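Long-range contacts in myosin-17 (Arabidopsis thaliana, PDB 7KFL), which is a plant class XI myosin motor whose globular tail probably recognises cargo: residues Q21-Y25 and A75-S79; L85-R90 and V388-S392; L174-S179 and Q245-I250. All coordinates share one frame. Residue numbers count along the deposited sequence, not the author numbering.

Contact 1: Q21-Y25 and A75-S79; sequences QNLGY and AYWLS
The loop 21-25, which follows helix 4-20, lies against one turn of helix 71-89, with Gly24 and Tyr76 closest at 8.2 Å between CA atoms. Gln21 (phi/psi -85/160) takes part through its backbone: its O accepts from a water, 2.7 Å away, that in turn accepts from Tyr76 OH at 2.8 Å. Asn22, chi1 t, turns OD1 back to accept from Gly24 N at 2.7 Å, and this closes an Asx turn. Leu23 N donates to Tyr76 OH at 3.2 Å. Gly24 has positive phi (53/-140), and a second water links its O to Tyr76 OH, 2.6 Å from each. Tyr25 (-138/153, chi1 m) brings its ring obliquely to that of Tyr76, centroids 6.0 Å apart and planes at 75°; its OH hydrogen-bonds to Asn232 OD1 and Ser79 OG to Asn232 O, while Ser79 OG lies 3.8 Å from Tyr25 CE2. Tyr76, chi1 t, thus reaches out from the helix to the loop's backbone: an Asx turn held by the Tyr76 hydroxyl on the mainly helical globular tail.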
ATOM      1  N   GLN A  21       3.840  26.923   0.620  1.00 60.01           N
ATOM      2  CA  GLN A  21       5.314  26.764   0.496  1.00 60.86           C
ATOM      3  C   GLN A  21       5.752  25.456   1.164  1.00 59.41           C
ATOM      4  O   GLN A  21       4.996  24.937   2.013  1.00 60.05           O
ATOM      5  CB  GLN A  21       6.043  27.927   1.167  1.00 62.98           C
ATOM      6  CG  GLN A  21       5.746  29.287   0.555  1.00 64.71           C
ATOM      7  CD  GLN A  21       6.234  30.412   1.436  1.00 66.34           C
ATOM      8  OE1 GLN A  21       6.979  30.200   2.391  1.00 67.06           O
ATOM      9  NE2 GLN A  21       5.812  31.626   1.118  1.00 67.42           N
ATOM     10  N   ASN A  22       6.940  24.961   0.809  1.00 57.63           N
ATOM     11  CA  ASN A  22       7.591  23.808   1.484  1.00 56.83           C
ATOM     12  C   ASN A  22       8.153  24.290   2.827  1.00 56.22           C
ATOM     13  O   ASN A  22       9.184  24.991   2.821  1.00 56.44           O
ATOM     14  CB  ASN A  22       8.677  23.173   0.612  1.00 57.07           C
ATOM     15  CG  ASN A  22       9.360  21.993   1.272  1.00 57.39           C
ATOM     16  OD1 ASN A  22       8.966  21.555   2.354  1.00 57.35           O
ATOM     17  ND2 ASN A  22      10.389  21.467   0.628  1.00 57.90           N
ATOM     18  N   LEU A  23       7.495  23.929   3.932  1.00 55.54           N
ATOM     19  CA  LEU A  23       7.958  24.239   5.311  1.00 56.16           C
ATOM     20  C   LEU A  23       8.836  23.095   5.832  1.00 55.68           C
ATOM     21  O   LEU A  23       9.325  23.211   6.970  1.00 55.40           O
ATOM     22  CB  LEU A  23       6.743  24.471   6.218  1.00 56.17           C
ATOM     23  CG  LEU A  23       5.805  25.602   5.794  1.00 56.60           C
ATOM     24  CD1 LEU A  23       4.794  25.903   6.890  1.00 56.36           C
ATOM     25  CD2 LEU A  23       6.581  26.863   5.436  1.00 57.49           C
ATOM     26  N   GLY A  24       9.034  22.043   5.029  1.00 55.32           N
ATOM     27  CA  GLY A  24       9.925  20.913   5.349  1.00 55.53           C
ATOM     28  C   GLY A  24       9.604  20.310   6.705  1.00 55.84           C
ATOM     29  O   GLY A  24       8.409  20.195   7.031  1.00 55.93           O
ATOM     30  N   TYR A  25      10.634  19.943   7.472  1.00 57.22           N
ATOM     31  CA  TYR A  25      10.523  19.168   8.735  1.00 58.72           C
ATOM     32  C   TYR A  25      11.473  19.758   9.779  1.00 61.47           C
ATOM     33  O   TYR A  25      12.482  20.376   9.396  1.00 62.21           O
ATOM     34  CB  TYR A  25      10.795  17.685   8.463  1.00 58.39           C
ATOM     35  CG  TYR A  25       9.853  17.093   7.446  1.00 58.02           C
ATOM     36  CD1 TYR A  25      10.118  17.175   6.088  1.00 57.80           C
ATOM     37  CD2 TYR A  25       8.662  16.507   7.839  1.00 57.61           C
ATOM     38  CE1 TYR A  25       9.234  16.669   5.148  1.00 57.57           C
ATOM     39  CE2 TYR A  25       7.768  15.994   6.914  1.00 57.02           C
ATOM     40  CZ  TYR A  25       8.054  16.076   5.565  1.00 57.05           C
ATOM     41  OH  TYR A  25       7.175  15.569   4.655  1.00 57.23           O
ATOM     42  N   ALA A  75       3.624  12.589  -0.798  1.00 49.50           N
ATOM     43  CA  ALA A  75       4.429  12.077   0.339  1.00 49.49           C
ATOM     44  C   ALA A  75       4.481  13.140   1.442  1.00 49.22           C
ATOM     45  O   ALA A  75       4.348  12.776   2.633  1.00 48.57           O
ATOM     46  CB  ALA A  75       5.812  11.698  -0.137  1.00 49.60           C
ATOM     47  N   TYR A  76       4.646  14.408   1.045  1.00 49.25           N
ATOM     48  CA  TYR A  76       4.685  15.596   1.936  1.00 49.23           C
ATOM     49  C   TYR A  76       3.365  15.707   2.705  1.00 48.78           C
ATOM     50  O   TYR A  76       3.393  15.794   3.948  1.00 48.10           O
ATOM     51  CB  TYR A  76       4.952  16.871   1.129  1.00 49.64           C
ATOM     52  CG  TYR A  76       5.054  18.122   1.965  1.00 50.32           C
ATOM     53  CD1 TYR A  76       6.174  18.369   2.746  1.00 51.12           C
ATOM     54  CD2 TYR A  76       4.032  19.057   1.987  1.00 49.86           C
ATOM     55  CE1 TYR A  76       6.276  19.512   3.524  1.00 51.10           C
ATOM     56  CE2 TYR A  76       4.117  20.205   2.760  1.00 50.31           C
ATOM     57  CZ  TYR A  76       5.244  20.434   3.531  1.00 50.86           C
ATOM     58  OH  TYR A  76       5.336  21.561   4.295  1.00 51.05           O
ATOM     59  N   TRP A  77       2.242  15.692   1.980  1.00 48.81           N
ATOM     60  CA  TRP A  77       0.884  15.923   2.543  1.00 48.42           C
ATOM     61  C   TRP A  77       0.352  14.665   3.239  1.00 47.79           C
ATOM     62  O   TRP A  77      -0.565  14.811   4.066  1.00 47.09           O
ATOM     63  CB  TRP A  77      -0.077  16.446   1.467  1.00 48.19           C
ATOM     64  CG  TRP A  77       0.054  17.922   1.265  1.00 48.41           C
ATOM     65  CD1 TRP A  77       0.379  18.579   0.116  1.00 48.69           C
ATOM     66  CD2 TRP A  77      -0.094  18.933   2.277  1.00 48.44           C
ATOM     67  NE1 TRP A  77       0.420  19.930   0.335  1.00 49.03           N
ATOM     68  CE2 TRP A  77       0.137  20.177   1.652  1.00 48.69           C
ATOM     69  CE3 TRP A  77      -0.406  18.909   3.641  1.00 48.60           C
ATOM     70  CZ2 TRP A  77       0.062  21.380   2.351  1.00 49.16           C
ATOM     71  CZ3 TRP A  77      -0.484  20.099   4.330  1.00 48.52           C
ATOM     72  CH2 TRP A  77      -0.253  21.317   3.691  1.00 48.93           C
ATOM     73  N   LEU A  78       0.902  13.487   2.943  1.00 48.03           N
ATOM     74  CA  LEU A  78       0.612  12.255   3.725  1.00 49.40           C
ATOM     75  C   LEU A  78       1.161  12.432   5.145  1.00 50.61           C
ATOM     76  O   LEU A  78       0.389  12.253   6.107  1.00 50.16           O
ATOM     77  CB  LEU A  78       1.235  11.031   3.050  1.00 49.39           C
ATOM     78  CG  LEU A  78       0.991   9.711   3.781  1.00 49.49           C
ATOM     79  CD1 LEU A  78      -0.385   9.160   3.448  1.00 49.61           C
ATOM     80  CD2 LEU A  78       2.071   8.694   3.453  1.00 49.87           C
ATOM     81  N   SER A  79       2.447  12.780   5.260  1.00 52.87           N
ATOM     82  CA  SER A  79       3.170  12.961   6.547  1.00 54.25           C
ATOM     83  C   SER A  79       2.505  14.068   7.376  1.00 54.39           C
ATOM     84  O   SER A  79       2.360  13.877   8.600  1.00 55.53           O
ATOM     85  CB  SER A  79       4.625  13.252   6.316  1.00 55.58           C
ATOM     86  OG  SER A  79       5.359  13.133   7.527  1.00 57.00           O
TER
HETATM   87  O   HOH W   1       3.461  23.484   3.661  1.00 56.11           O
HETATM   88  O   HOH W   2       5.902  20.647   6.659  1.00 45.62           O

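Contact 2: L85-R90 and V388-S392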
ATOM      1  N   LEU A  85      -4.072  15.077  11.872  1.00 55.76           N
ATOM      2  CA  LEU A  85      -5.205  14.212  12.299  1.00 56.86           C
ATOM      3  C   LEU A  85      -4.911  13.614  13.682  1.00 57.97           C
ATOM      4  O   LEU A  85      -5.859  13.515  14.486  1.00 58.63           O
ATOM      5  CB  LEU A  85      -5.445  13.117  11.254  1.00 57.05           C
ATOM      6  CG  LEU A  85      -6.318  13.535  10.073  1.00 57.67           C
ATOM      7  CD1 LEU A  85      -6.150  12.579   8.903  1.00 57.51           C
ATOM      8  CD2 LEU A  85      -7.781  13.629  10.483  1.00 57.97           C
ATOM      9  N   LEU A  86      -3.655  13.239  13.943  1.00 59.36           N
ATOM     10  CA  LEU A  86      -3.191  12.703  15.253  1.00 61.11           C
ATOM     11  C   LEU A  86      -3.471  13.745  16.346  1.00 61.24           C
ATOM     12  O   LEU A  86      -3.999  13.358  17.406  1.00 61.93           O
ATOM     13  CB  LEU A  86      -1.697  12.359  15.150  1.00 62.48           C
ATOM     14  CG  LEU A  86      -1.026  11.717  16.371  1.00 64.26           C
ATOM     15  CD1 LEU A  86      -0.212  12.732  17.159  1.00 64.58           C
ATOM     16  CD2 LEU A  86      -2.021  11.011  17.279  1.00 65.21           C
ATOM     17  N   LEU A  87      -3.163  15.019  16.077  1.00 60.63           N
ATOM     18  CA  LEU A  87      -3.393  16.154  17.012  1.00 60.53           C
ATOM     19  C   LEU A  87      -4.902  16.358  17.193  1.00 60.51           C
ATOM     20  O   LEU A  87      -5.348  16.424  18.356  1.00 61.55           O
ATOM     21  CB  LEU A  87      -2.724  17.419  16.463  1.00 60.34           C
ATOM     22  CG  LEU A  87      -1.205  17.357  16.305  1.00 60.40           C
ATOM     23  CD1 LEU A  87      -0.711  18.448  15.367  1.00 59.84           C
ATOM     24  CD2 LEU A  87      -0.510  17.458  17.655  1.00 61.27           C
ATOM     25  N   LEU A  88      -5.650  16.438  16.085  1.00 59.82           N
ATOM     26  CA  LEU A  88      -7.131  16.594  16.064  1.00 59.71           C
ATOM     27  C   LEU A  88      -7.792  15.441  16.832  1.00 61.23           C
ATOM     28  O   LEU A  88      -8.741  15.715  17.588  1.00 60.99           O
ATOM     29  CB  LEU A  88      -7.627  16.630  14.614  1.00 58.20           C
ATOM     30  CG  LEU A  88      -7.228  17.854  13.789  1.00 58.04           C
ATOM     31  CD1 LEU A  88      -7.936  17.845  12.444  1.00 57.66           C
ATOM     32  CD2 LEU A  88      -7.521  19.151  14.528  1.00 58.49           C
ATOM     33  N   GLN A  89      -7.312  14.207  16.636  1.00 63.74           N
ATOM     34  CA  GLN A  89      -7.856  12.971  17.266  1.00 66.45           C
ATOM     35  C   GLN A  89      -7.751  13.071  18.794  1.00 68.53           C
ATOM     36  O   GLN A  89      -8.678  12.590  19.470  1.00 69.53           O
ATOM     37  CB  GLN A  89      -7.112  11.735  16.753  1.00 67.19           C
ATOM     38  CG  GLN A  89      -7.509  10.433  17.441  1.00 68.82           C
ATOM     39  CD  GLN A  89      -8.931  10.017  17.153  1.00 70.16           C
ATOM     40  OE1 GLN A  89      -9.521  10.398  16.142  1.00 70.92           O
ATOM     41  NE2 GLN A  89      -9.495   9.214  18.042  1.00 70.88           N
ATOM     42  N   ARG A  90      -6.670  13.666  19.308  1.00 70.48           N
ATOM     43  CA  ARG A  90      -6.362  13.751  20.762  1.00 72.86           C
ATOM     44  C   ARG A  90      -6.870  15.076  21.351  1.00 72.90           C
ATOM     45  O   ARG A  90      -6.720  15.256  22.576  1.00 73.55           O
ATOM     46  CB  ARG A  90      -4.854  13.617  20.994  1.00 75.19           C
ATOM     47  CG  ARG A  90      -4.283  12.246  20.661  1.00 77.21           C
ATOM     48  CD  ARG A  90      -2.790  12.177  20.932  1.00 79.30           C
ATOM     49  NE  ARG A  90      -2.189  10.914  20.513  1.00 81.06           N
ATOM     50  CZ  ARG A  90      -0.886  10.636  20.557  1.00 82.52           C
ATOM     51  NH1 ARG A  90      -0.019  11.532  21.003  1.00 83.62           N
ATOM     52  NH2 ARG A  90      -0.449   9.457  20.147  1.00 82.87           N
ATOM     53  N   VAL A 388      -8.093   6.344  11.767  1.00 71.72           N
ATOM     54  CA  VAL A 388      -7.347   7.480  12.389  1.00 74.17           C
ATOM     55  C   VAL A 388      -6.910   7.073  13.803  1.00 76.85           C
ATOM     56  O   VAL A 388      -5.846   7.547  14.246  1.00 77.08           O
ATOM     57  CB  VAL A 388      -8.185   8.776  12.395  1.00 75.41           C
ATOM     58  CG1 VAL A 388      -7.512   9.899  13.173  1.00 76.00           C
ATOM     59  CG2 VAL A 388      -8.509   9.243  10.983  1.00 75.32           C
ATOM     60  N   GLU A 389      -7.696   6.221  14.475  1.00 80.54           N
ATOM     61  CA  GLU A 389      -7.404   5.685  15.832  1.00 83.02           C
ATOM     62  C   GLU A 389      -6.180   4.760  15.772  1.00 83.91           C
ATOM     63  O   GLU A 389      -5.347   4.844  16.693  1.00 84.79           O
ATOM     64  CB  GLU A 389      -8.633   4.963  16.391  1.00 85.32           C
ATOM     65  CG  GLU A 389      -8.473   4.483  17.825  1.00 87.81           C
ATOM     66  CD  GLU A 389      -8.294   5.568  18.874  1.00 90.10           C
ATOM     67  OE1 GLU A 389      -8.609   6.739  18.583  1.00 90.73           O
ATOM     68  OE2 GLU A 389      -7.844   5.235  19.991  1.00 92.77           O
ATOM     69  N   ASP A 390      -6.078   3.910  14.740  1.00 84.36           N
ATOM     70  CA  ASP A 390      -4.922   2.999  14.510  1.00 85.02           C
ATOM     71  C   ASP A 390      -3.650   3.831  14.317  1.00 85.76           C
ATOM     72  O   ASP A 390      -2.633   3.511  14.963  1.00 86.68           O
ATOM     73  CB  ASP A 390      -5.119   2.098  13.287  1.00 84.80           C
ATOM     74  CG  ASP A 390      -6.160   1.007  13.464  1.00 85.24           C
ATOM     75  OD1 ASP A 390      -6.468   0.667  14.624  1.00 86.36           O
ATOM     76  OD2 ASP A 390      -6.651   0.502  12.434  1.00 84.87           O
ATOM     77  N   ILE A 391      -3.712   4.844  13.445  1.00 86.52           N
ATOM     78  CA  ILE A 391      -2.580   5.769  13.138  1.00 87.62           C
ATOM     79  C   ILE A 391      -2.082   6.385  14.452  1.00 89.48           C
ATOM     80  O   ILE A 391      -0.860   6.366  14.682  1.00 91.10           O
ATOM     81  CB  ILE A 391      -2.996   6.850  12.116  1.00 86.90           C
ATOM     82  CG1 ILE A 391      -3.296   6.238  10.744  1.00 85.76           C
ATOM     83  CG2 ILE A 391      -1.943   7.948  12.030  1.00 87.14           C
ATOM     84  CD1 ILE A 391      -3.632   7.250   9.672  1.00 85.07           C
ATOM     85  N   SER A 392      -3.001   6.899  15.275  1.00 90.76           N
ATOM     86  CA  SER A 392      -2.720   7.560  16.578  1.00 92.38           C
ATOM     87  C   SER A 392      -2.214   6.539  17.605  1.00 94.56           C
ATOM     88  O   SER A 392      -1.324   6.907  18.397  1.00 95.09           O
ATOM     89  CB  SER A 392      -3.938   8.289  17.090  1.00 92.18           C
ATOM     90  OG  SER A 392      -4.954   7.379  17.481  1.00 92.56           O
TER
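Helix 388-393 crosses the end of helix 71-89 almost at right angles: the short axes pass 9.5 Å apart with a signed crossing angle of -100°. Val388 opens the contact with its CA-to-CB bond toward the other helix. Val388 CG1 meets Leu85 CB at 4.3 Å and the amide of Gln89 at 3.6 Å (to OE1), while Leu85 and Val388 both touch Thr160 of helix 150-186. Glu389, on the exposed margin, bends its side chain (chi2 p) so that OE1 comes to 2.7 Å from Gln89 NE2. Ile391 turns instead to Leu163 and Leu238, packing the short helix onto helices 150-186 and 236-260. Ser392 makes the tightest backbone approach, its CA 5.3 Å from that of Leu86, and its CB sits 3.3 Å from Leu86 CD2. With chi1 p, Ser392 OG donates to Glu389 O at 2.7 Å, and Ser392 O accepts from Arg90 NH2 at 3.2 Å, near the guanidinium plane. The chemistry is therefore mixed: the small Ser392 lets the backbones come close at Leu86, apolar contacts line the inner side, and polar groups at the exposed margin, notably arginine to carbonyl, join the C-terminal helix to the body of the tail.

Contact 3: L174-S179 and Q245-I250; sequences LKKEIS and QIFSFI
Helices 150-186 and 236-260 run side by side in the same general direction through segments 174-179 and 245-250, their short axes 10.8 Å apart at closest approach and crossing at -32°. The nearest CA pairs are Lys175 and Ile246, 6.7 Å apart, and, one turn on, Ser179 and Ile250, 8.6 Å apart. The backbone is helical throughout, although Ile178 departs from ideal values at -94/-5. Ile246, m at both chi1 and chi2, sends CD1 between the side chains of the first helix, 3.8 Å from Leu174 CG and 3.5 Å from Lys175 CG; Leu174 (t, p) supplies its branched end to this meeting. Lys175 is extended beyond an m chi1, with chi2 to chi4 all t, so its methylenes stretch across the Phe249 ring and the side of the second helix. Lys175 CG lies over the face of the Phe249 ring, 4.2 Å from the centroid and 15° off the normal, a CH-pi contact, and Lys175 CE is 4.0 Å from Phe249 CB. Phe249 points toward helix 150-186 with chi1 t and chi2 78°, which places CE2 4.1 Å from Ile178 CG1 and CZ 4.1 Å from Ser179 OG, both at the ring edge. Ile178, chi1 p and chi2 t, carries CD1 to 3.7 Å from Ile246 CG2 and 4.0 Å from Ile250 CD1, the latter side chain being m, t. Outside the pair, Gln245 hydrogen-bonds to Arg171, and Leu222 of helix 205-231 touches Ile246. Such interlocking of aliphatic and aromatic side chains between long helices is the core packing of a helical bundle, here within the myosin globular tail, where segment 245-250 belongs to the DIL domain.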
ATOM      1  N   LEU A 174       2.431   3.876  -7.538  1.00 48.85           N
ATOM      2  CA  LEU A 174       3.465   2.809  -7.454  1.00 49.08           C
ATOM      3  C   LEU A 174       2.992   1.575  -8.237  1.00 49.97           C
ATOM      4  O   LEU A 174       3.821   1.006  -8.973  1.00 49.21           O
ATOM      5  CB  LEU A 174       3.739   2.487  -5.980  1.00 48.69           C
ATOM      6  CG  LEU A 174       4.732   1.361  -5.693  1.00 48.37           C
ATOM      7  CD1 LEU A 174       5.996   1.496  -6.527  1.00 48.73           C
ATOM      8  CD2 LEU A 174       5.083   1.326  -4.215  1.00 48.57           C
ATOM      9  N   LYS A 175       1.714   1.195  -8.096  1.00 52.19           N
ATOM     10  CA  LYS A 175       1.069   0.081  -8.850  1.00 54.14           C
ATOM     11  C   LYS A 175       1.227   0.317 -10.359  1.00 55.32           C
ATOM     12  O   LYS A 175       1.589  -0.638 -11.065  1.00 56.41           O
ATOM     13  CB  LYS A 175      -0.418  -0.056  -8.500  1.00 55.51           C
ATOM     14  CG  LYS A 175      -0.726  -0.767  -7.187  1.00 56.71           C
ATOM     15  CD  LYS A 175      -2.185  -1.164  -7.028  1.00 57.83           C
ATOM     16  CE  LYS A 175      -2.510  -1.702  -5.647  1.00 58.99           C
ATOM     17  NZ  LYS A 175      -3.933  -2.105  -5.521  1.00 59.61           N
ATOM     18  N   LYS A 176       0.968   1.542 -10.824  1.00 56.43           N
ATOM     19  CA  LYS A 176       1.015   1.938 -12.260  1.00 58.18           C
ATOM     20  C   LYS A 176       2.457   1.860 -12.781  1.00 58.37           C
ATOM     21  O   LYS A 176       2.631   1.597 -13.989  1.00 59.16           O
ATOM     22  CB  LYS A 176       0.448   3.351 -12.428  1.00 59.48           C
ATOM     23  CG  LYS A 176       0.480   3.923 -13.840  1.00 61.10           C
ATOM     24  CD  LYS A 176       0.450   5.440 -13.859  1.00 62.76           C
ATOM     25  CE  LYS A 176      -0.541   6.017 -14.849  1.00 64.15           C
ATOM     26  NZ  LYS A 176      -0.885   7.422 -14.519  1.00 64.88           N
ATOM     27  N   GLU A 177       3.447   2.097 -11.915  1.00 57.47           N
ATOM     28  CA  GLU A 177       4.886   2.146 -12.290  1.00 57.11           C
ATOM     29  C   GLU A 177       5.438   0.722 -12.448  1.00 56.68           C
ATOM     30  O   GLU A 177       6.222   0.510 -13.395  1.00 56.26           O
ATOM     31  CB  GLU A 177       5.685   2.937 -11.253  1.00 57.51           C
ATOM     32  CG  GLU A 177       7.038   3.398 -11.766  1.00 58.46           C
ATOM     33  CD  GLU A 177       7.821   4.268 -10.800  1.00 59.15           C
ATOM     34  OE1 GLU A 177       7.319   5.358 -10.445  1.00 59.20           O
ATOM     35  OE2 GLU A 177       8.925   3.846 -10.393  1.00 59.75           O
ATOM     36  N   ILE A 178       5.056  -0.208 -11.563  1.00 55.91           N
ATOM     37  CA  ILE A 178       5.591  -1.606 -11.539  1.00 56.20           C
ATOM     38  C   ILE A 178       4.669  -2.542 -12.332  1.00 56.39           C
ATOM     39  O   ILE A 178       5.044  -3.721 -12.481  1.00 56.54           O
ATOM     40  CB  ILE A 178       5.822  -2.115 -10.099  1.00 55.82           C
ATOM     41  CG1 ILE A 178       4.516  -2.383  -9.346  1.00 55.33           C
ATOM     42  CG2 ILE A 178       6.735  -1.161  -9.338  1.00 56.22           C
ATOM     43  CD1 ILE A 178       4.715  -2.922  -7.948  1.00 55.41           C
ATOM     44  N   SER A 179       3.527  -2.048 -12.828  1.00 56.59           N
ATOM     45  CA  SER A 179       2.558  -2.835 -13.639  1.00 56.97           C
ATOM     46  C   SER A 179       3.207  -3.255 -14.958  1.00 57.01           C
ATOM     47  O   SER A 179       3.173  -4.436 -15.301  1.00 58.40           O
ATOM     48  CB  SER A 179       1.258  -2.085 -13.853  1.00 57.96           C
ATOM     49  OG  SER A 179       0.261  -2.934 -14.407  1.00 58.42           O
ATOM     50  N   GLN A 245       0.112  -3.844   0.787  1.00 47.30           N
ATOM     51  CA  GLN A 245      -0.966  -3.759  -0.238  1.00 48.00           C
ATOM     52  C   GLN A 245      -0.367  -3.887  -1.646  1.00 48.46           C
ATOM     53  O   GLN A 245      -1.068  -4.407  -2.533  1.00 49.83           O
ATOM     54  CB  GLN A 245      -1.760  -2.459  -0.084  1.00 47.80           C
ATOM     55  CG  GLN A 245      -2.651  -2.437   1.150  1.00 48.22           C
ATOM     56  CD  GLN A 245      -3.798  -1.460   1.037  1.00 48.82           C
ATOM     57  OE1 GLN A 245      -3.684  -0.402   0.419  1.00 49.25           O
ATOM     58  NE2 GLN A 245      -4.920  -1.807   1.646  1.00 48.58           N
ATOM     59  N   ILE A 246       0.874  -3.434  -1.849  1.00 49.03           N
ATOM     60  CA  ILE A 246       1.575  -3.471  -3.170  1.00 49.18           C
ATOM     61  C   ILE A 246       2.070  -4.898  -3.449  1.00 48.90           C
ATOM     62  O   ILE A 246       1.977  -5.329  -4.614  1.00 48.01           O
ATOM     63  CB  ILE A 246       2.715  -2.434  -3.213  1.00 49.64           C
ATOM     64  CG1 ILE A 246       2.165  -1.008  -3.291  1.00 50.19           C
ATOM     65  CG2 ILE A 246       3.682  -2.722  -4.354  1.00 50.15           C
ATOM     66  CD1 ILE A 246       1.662  -0.615  -4.663  1.00 50.34           C
ATOM     67  N   PHE A 247       2.595  -5.594  -2.436  1.00 48.65           N
ATOM     68  CA  PHE A 247       3.066  -7.000  -2.556  1.00 48.62           C
ATOM     69  C   PHE A 247       1.856  -7.912  -2.795  1.00 48.45           C
ATOM     70  O   PHE A 247       1.988  -8.890  -3.563  1.00 48.53           O
ATOM     71  CB  PHE A 247       3.907  -7.411  -1.343  1.00 48.77           C
ATOM     72  CG  PHE A 247       5.385  -7.159  -1.511  1.00 49.13           C
ATOM     73  CD1 PHE A 247       5.864  -5.878  -1.742  1.00 49.16           C
ATOM     74  CD2 PHE A 247       6.300  -8.200  -1.446  1.00 49.69           C
ATOM     75  CE1 PHE A 247       7.222  -5.644  -1.900  1.00 49.43           C
ATOM     76  CE2 PHE A 247       7.658  -7.965  -1.602  1.00 49.76           C
ATOM     77  CZ  PHE A 247       8.117  -6.688  -1.829  1.00 49.74           C
ATOM     78  N   SER A 248       0.717  -7.588  -2.175  1.00 48.25           N
ATOM     79  CA  SER A 248      -0.619  -8.168  -2.483  1.00 48.03           C
ATOM     80  C   SER A 248      -0.863  -8.111  -3.998  1.00 47.48           C
ATOM     81  O   SER A 248      -1.167  -9.162  -4.586  1.00 48.01           O
ATOM     82  CB  SER A 248      -1.713  -7.465  -1.712  1.00 48.24           C
ATOM     83  OG  SER A 248      -2.892  -7.334  -2.491  1.00 48.63           O
ATOM     84  N   PHE A 249      -0.708  -6.929  -4.600  1.00 46.77           N
ATOM     85  CA  PHE A 249      -0.867  -6.678  -6.059  1.00 46.90           C
ATOM     86  C   PHE A 249       0.104  -7.566  -6.853  1.00 47.42           C
ATOM     87  O   PHE A 249      -0.329  -8.200  -7.835  1.00 47.27           O
ATOM     88  CB  PHE A 249      -0.671  -5.189  -6.359  1.00 46.74           C
ATOM     89  CG  PHE A 249      -0.522  -4.841  -7.817  1.00 47.09           C
ATOM     90  CD1 PHE A 249      -1.629  -4.786  -8.651  1.00 47.91           C
ATOM     91  CD2 PHE A 249       0.723  -4.547  -8.351  1.00 47.30           C
ATOM     92  CE1 PHE A 249      -1.491  -4.454  -9.990  1.00 48.44           C
ATOM     93  CE2 PHE A 249       0.858  -4.218  -9.692  1.00 48.31           C
ATOM     94  CZ  PHE A 249      -0.249  -4.170 -10.509  1.00 48.36           C
ATOM     95  N   ILE A 250       1.375  -7.611  -6.446  1.00 47.86           N
ATOM     96  CA  ILE A 250       2.437  -8.425  -7.116  1.00 48.89           C
ATOM     97  C   ILE A 250       2.031  -9.901  -7.057  1.00 49.25           C
ATOM     98  O   ILE A 250       2.069 -10.570  -8.110  1.00 49.67           O
ATOM     99  CB  ILE A 250       3.820  -8.172  -6.479  1.00 49.02           C
ATOM    100  CG1 ILE A 250       4.382  -6.811  -6.902  1.00 48.92           C
ATOM    101  CG2 ILE A 250       4.789  -9.303  -6.801  1.00 49.23           C
ATOM    102  CD1 ILE A 250       5.534  -6.327  -6.052  1.00 49.32           C
TER

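Contacts 1 and 2 share helix 71-89: the loop after the first helix meets its N-terminal half, and the C-terminal helix crosses its end, with centres 18 Å apart. Contact 3 lies deeper, about 8 Å from the centre of the chain against 20 Å for the other two, and its centre is 24 Å from that of contact 1 and 27 Å from that of contact 2. None touches another. Along the sequence contact 1 closes before the other two open, whereas contact 3 is nested inside the long loop closed by contact 2. Helix 150-186 connects the regions: it contributes directly to contact 3 and packs beside residues of contacts 1 and 2, so that N-terminal, central and C-terminal parts form one elongated helical tail.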